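DNA helicase RecQ (Deinococcus radiodurans, PDB 4Q48) probably couples ATP hydrolysis to the unwinding of duplex DNA, moving 3'-5' along it, and is represented here by its catalytic core. Local coordinates at residues Asp312-Met317 with Asp370-Tyr375; Val308-Leu313 with Tyr321-Arg326. One frame throughout, in Å; residues are numbered along the deposited sequence.

Contact 1 of 2, residues Asp312-Met317 with Asp370-Tyr375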
# COMPACT_ATOMS: atom_id res chain seq x y z
N ASP A 312 -2.65 8.77 17.56
CA ASP A 312 -1.22 8.82 17.32
C ASP A 312 -0.97 8.52 15.85
O ASP A 312 -1.86 8.02 15.16
CB ASP A 312 -0.43 7.81 18.19
CG ASP A 312 -0.61 8.02 19.67
OD1 ASP A 312 -0.27 9.11 20.18
OD2 ASP A 312 -1.06 7.06 20.34
N LEU A 313 0.22 8.84 15.38
CA LEU A 313 0.59 8.52 14.02
C LEU A 313 0.67 7.02 13.83
O LEU A 313 1.25 6.32 14.66
CB LEU A 313 1.92 9.16 13.66
CG LEU A 313 1.85 10.62 13.26
CD1 LEU A 313 3.26 11.10 12.93
CD2 LEU A 313 0.90 10.79 12.09
N PRO A 314 0.10 6.53 12.73
CA PRO A 314 0.27 5.12 12.38
C PRO A 314 1.73 4.87 12.00
O PRO A 314 2.47 5.84 11.90
CB PRO A 314 -0.64 4.94 11.18
CG PRO A 314 -1.37 6.23 11.01
CD PRO A 314 -0.59 7.27 11.67
N LYS A 315 2.13 3.62 11.78
CA LYS A 315 3.52 3.35 11.44
C LYS A 315 3.80 3.60 9.95
O LYS A 315 4.95 3.79 9.54
CB LYS A 315 3.91 1.91 11.80
CG LYS A 315 3.43 1.46 13.18
CD LYS A 315 4.40 0.45 13.82
CE LYS A 315 3.77 -0.41 14.94
NZ LYS A 315 4.20 -1.85 15.05
N SER A 316 2.76 3.59 9.14
CA SER A 316 2.92 3.80 7.72
C SER A 316 1.61 4.15 7.02
O SER A 316 0.54 4.04 7.61
CB SER A 316 3.52 2.55 7.10
OG SER A 316 2.63 1.46 7.26
N MET A 317 1.72 4.54 5.75
CA MET A 317 0.56 4.73 4.88
C MET A 317 -0.19 3.41 4.68
O MET A 317 -1.42 3.39 4.64
CB MET A 317 0.98 5.31 3.53
CG MET A 317 1.39 6.77 3.55
SD MET A 317 0.04 7.88 3.97
CE MET A 317 -0.66 8.21 2.36
N ASP A 370 8.18 9.85 5.76
CA ASP A 370 8.12 11.01 4.87
C ASP A 370 6.85 10.96 4.04
O ASP A 370 6.19 11.98 3.81
CB ASP A 370 9.34 11.07 3.95
CG ASP A 370 9.27 12.24 2.96
OD1 ASP A 370 9.53 13.43 3.34
OD2 ASP A 370 8.91 11.95 1.79
N ALA A 371 6.50 9.76 3.60
CA ALA A 371 5.30 9.57 2.85
C ALA A 371 4.13 10.00 3.73
O ALA A 371 3.31 10.83 3.32
CB ALA A 371 5.17 8.15 2.44
N LEU A 372 4.09 9.47 4.96
CA LEU A 372 2.96 9.70 5.83
C LEU A 372 2.77 11.19 6.16
O LEU A 372 1.68 11.74 6.00
CB LEU A 372 3.14 8.88 7.11
CG LEU A 372 1.99 8.90 8.12
CD1 LEU A 372 0.65 8.64 7.42
CD2 LEU A 372 2.24 7.81 9.13
N LEU A 373 3.87 11.84 6.56
CA LEU A 373 3.89 13.27 6.82
C LEU A 373 3.47 14.09 5.60
O LEU A 373 2.77 15.10 5.72
CB LEU A 373 5.28 13.69 7.30
CG LEU A 373 5.64 13.25 8.72
CD1 LEU A 373 6.99 13.79 9.13
CD2 LEU A 373 4.61 13.75 9.69
N THR A 374 3.90 13.68 4.42
CA THR A 374 3.49 14.38 3.21
C THR A 374 1.98 14.30 3.04
O THR A 374 1.35 15.28 2.64
CB THR A 374 4.23 13.83 2.01
OG1 THR A 374 5.61 14.16 2.17
CG2 THR A 374 3.74 14.44 0.74
N TYR A 375 1.38 13.15 3.35
CA TYR A 375 -0.07 13.00 3.32
C TYR A 375 -0.71 13.87 4.40
O TYR A 375 -1.71 14.54 4.14
CB TYR A 375 -0.49 11.53 3.47
CG TYR A 375 -1.95 11.33 3.81
CD1 TYR A 375 -2.95 11.57 2.88
CD2 TYR A 375 -2.32 10.88 5.07
CE1 TYR A 375 -4.28 11.39 3.19
CE2 TYR A 375 -3.65 10.69 5.39
CZ TYR A 375 -4.63 10.94 4.44
OH TYR A 375 -5.95 10.73 4.76
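Met317, in the first turn of helix 317-324, carries much of this contact, and its unbranched thioether chain can bend to follow the surface of helix 359-376. From CB the chain sets off with CG anti to the carbonyl carbon (chi1 -72°), and CG comes to rest over the helix backbone, 4.0 Å from Leu372 CA, with the methyl of Ala371 beside it. So small a residue as Ala371 lets the chain lie close to the helix. A bend at chi2 then brings SD to 3.6 Å from Leu372 CD1. A second bend, at chi3, turns the methyl CE onto Tyr375, 3.5 Å from its CB and 3.7 Å from its CG. The sulfur lies 44° off the normal of the Tyr375 ring, an oblique Met-aromatic contact.

Leu372 points its fork at the loop. With CG anti to the backbone N (chi1 -175°), it divides its two methyls: CD1 goes to the sulfur, while CD2 meets Pro314, 3.8 Å from its CD and 3.4 Å from its carbonyl O. The rigid ring of Pro314 offers a hydrocarbon edge here, and the two methyls of Leu313 extend the apolar strip to Leu372 and Leu373. Ser316, at the N-cap, spends its hydroxyl on the backbone N of Gly319, and the Tyr375 hydroxyl is hydrogen-bonded to that of Tyr320.

The seam thus joins the loop leaving strand 305-310, in the second RecA-like domain, to a helix of the zinc-binding region, with the zinc about 9 Å from the Tyr375 side chain. Helix 382-389 adds Leu386 and Tyr389 beside Met317, and strand 334-340 lies against Leu313 and Pro314.

Contact 2 of 2, residues Val308-Leu313 with Tyr321-Arg326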
# COMPACT_ATOMS: atom_id res chain seq x y z
N VAL A 308 -13.12 5.62 12.42
CA VAL A 308 -11.83 5.21 12.91
C VAL A 308 -11.03 6.43 13.31
O VAL A 308 -10.76 7.32 12.49
CB VAL A 308 -11.05 4.38 11.90
CG1 VAL A 308 -9.61 4.31 12.32
CG2 VAL A 308 -11.61 2.99 11.86
N ALA A 309 -10.64 6.45 14.59
CA ALA A 309 -9.89 7.54 15.17
C ALA A 309 -8.43 7.18 15.37
O ALA A 309 -8.12 6.14 15.95
CB ALA A 309 -10.50 7.95 16.50
N HIS A 310 -7.53 8.06 14.93
CA HIS A 310 -6.11 7.87 15.23
C HIS A 310 -5.64 8.94 16.20
O HIS A 310 -5.69 10.13 15.90
CB HIS A 310 -5.29 7.88 13.94
CG HIS A 310 -5.28 6.57 13.21
ND1 HIS A 310 -6.16 6.29 12.18
CD2 HIS A 310 -4.51 5.47 13.37
CE1 HIS A 310 -5.92 5.06 11.74
NE2 HIS A 310 -4.92 4.55 12.44
N LEU A 311 -5.18 8.51 17.38
CA LEU A 311 -4.79 9.46 18.41
C LEU A 311 -3.27 9.55 18.44
O LEU A 311 -2.68 10.31 19.21
CB LEU A 311 -5.34 9.01 19.76
CG LEU A 311 -6.79 9.44 19.99
CD1 LEU A 311 -7.34 8.84 21.28
CD2 LEU A 311 -6.93 10.94 20.00
N ASP A 312 -2.65 8.77 17.56
CA ASP A 312 -1.22 8.82 17.32
C ASP A 312 -0.97 8.52 15.85
O ASP A 312 -1.86 8.02 15.16
CB ASP A 312 -0.43 7.81 18.19
CG ASP A 312 -0.61 8.02 19.67
OD1 ASP A 312 -0.27 9.11 20.18
OD2 ASP A 312 -1.06 7.06 20.34
N LEU A 313 0.22 8.84 15.38
CA LEU A 313 0.59 8.52 14.02
C LEU A 313 0.67 7.02 13.83
O LEU A 313 1.25 6.32 14.66
CB LEU A 313 1.92 9.16 13.66
CG LEU A 313 1.85 10.62 13.26
CD1 LEU A 313 3.26 11.10 12.93
CD2 LEU A 313 0.90 10.79 12.09
N TYR A 321 -4.00 3.04 5.85
CA TYR A 321 -5.05 2.62 4.93
C TYR A 321 -5.80 1.37 5.41
O TYR A 321 -7.02 1.26 5.28
CB TYR A 321 -4.46 2.38 3.54
CG TYR A 321 -5.49 1.97 2.55
CD1 TYR A 321 -6.26 2.93 1.89
CD2 TYR A 321 -5.74 0.63 2.31
CE1 TYR A 321 -7.22 2.55 0.97
CE2 TYR A 321 -6.72 0.25 1.41
CZ TYR A 321 -7.44 1.20 0.74
OH TYR A 321 -8.39 0.79 -0.16
N GLN A 322 -5.07 0.40 5.97
CA GLN A 322 -5.75 -0.81 6.39
C GLN A 322 -6.60 -0.45 7.61
O GLN A 322 -7.74 -0.89 7.75
CB GLN A 322 -4.79 -1.96 6.72
CG GLN A 322 -5.45 -2.97 7.67
CD GLN A 322 -4.52 -3.99 8.31
OE1 GLN A 322 -3.43 -3.65 8.81
NE2 GLN A 322 -4.96 -5.25 8.35
N GLU A 323 -6.05 0.38 8.49
CA GLU A 323 -6.78 0.71 9.70
C GLU A 323 -8.03 1.55 9.42
O GLU A 323 -9.12 1.15 9.77
CB GLU A 323 -5.86 1.41 10.69
CG GLU A 323 -4.98 0.47 11.44
CD GLU A 323 -3.67 1.11 11.88
OE1 GLU A 323 -3.67 2.34 12.10
OE2 GLU A 323 -2.65 0.39 11.98
N THR A 324 -7.90 2.69 8.76
CA THR A 324 -9.06 3.47 8.40
C THR A 324 -10.04 2.64 7.57
O THR A 324 -11.26 2.87 7.60
CB THR A 324 -8.69 4.73 7.58
OG1 THR A 324 -8.10 4.33 6.35
CG2 THR A 324 -7.75 5.63 8.34
N GLY A 325 -9.50 1.69 6.80
CA GLY A 325 -10.30 0.91 5.89
C GLY A 325 -11.26 -0.04 6.56
O GLY A 325 -12.11 -0.62 5.91
N ARG A 326 -11.14 -0.19 7.87
CA ARG A 326 -12.06 -1.07 8.60
C ARG A 326 -13.37 -0.40 8.84
O ARG A 326 -14.30 -0.99 9.40
CB ARG A 326 -11.47 -1.50 9.94
CG ARG A 326 -10.25 -2.35 9.82
CD ARG A 326 -10.06 -3.16 11.05
NE ARG A 326 -9.23 -4.33 10.80
CZ ARG A 326 -7.91 -4.33 10.94
NH1 ARG A 326 -7.30 -3.21 11.31
NH2 ARG A 326 -7.22 -5.44 10.71
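His310 NE2 donates a hydrogen bond to Glu323 OE1 at 2.6 Å, nearly straight at 170°. The carboxylate accepts on its anti lone pair, and OE1 lies close to the plane of the imidazole, although the two flat groups are turned 32° from each other. Histidine suits a buried strand end because its ring can pack while its N-H is spent on the acid; the carboxylate would probably favour a protonated ring. Glu323 reaches across by setting CG anti to the carbonyl carbon and extending beyond it, and its CB also lies at the ring edge. Next to it, Thr324 CG2 approaches His310 CE1 at 3.9 Å, also at the edge, while Thr324 OG1 turns back to bond Tyr320 O within the helix.

Strand 305-310 and helix 317-324 are the first two elements of a beta-alpha-beta unit that returns through strand 334-340, as in RecA-like helicase domains. Two residues earlier on the strand, the branched Val308 spreads its methyls against the backbone of Glu323 and Thr324, CG1 4.0 Å from Thr324 CA and CG2 3.7 Å from Glu323 O. Farther out, the rings of Tyr242 and Tyr320 meet that of His310, and backbone hydrogen bonds to Trp337 hold Val308 and His310 in the sheet.

In the fold
Both contacts start from the same run of chain, sharing Asp312 and Leu313, and their centres lie 11 Å apart. Contact 2 is wholly buried and stays inside the second RecA-like domain, joining the helix to its own sheet; contact 1 is partly buried and ties that domain to the zinc-binding region. Their chemistry differs accordingly: a histidine-carboxylate hydrogen bond lies within the sheet-helix packing of contact 2, whereas contact 1 relies on aliphatic and sulfur-aromatic packing. Helix 317-324 enters both, its start in contact 1 and its later residues in contact 2. The two touch where Pro314 CB packs 4.1 Å from Glu323 OE1.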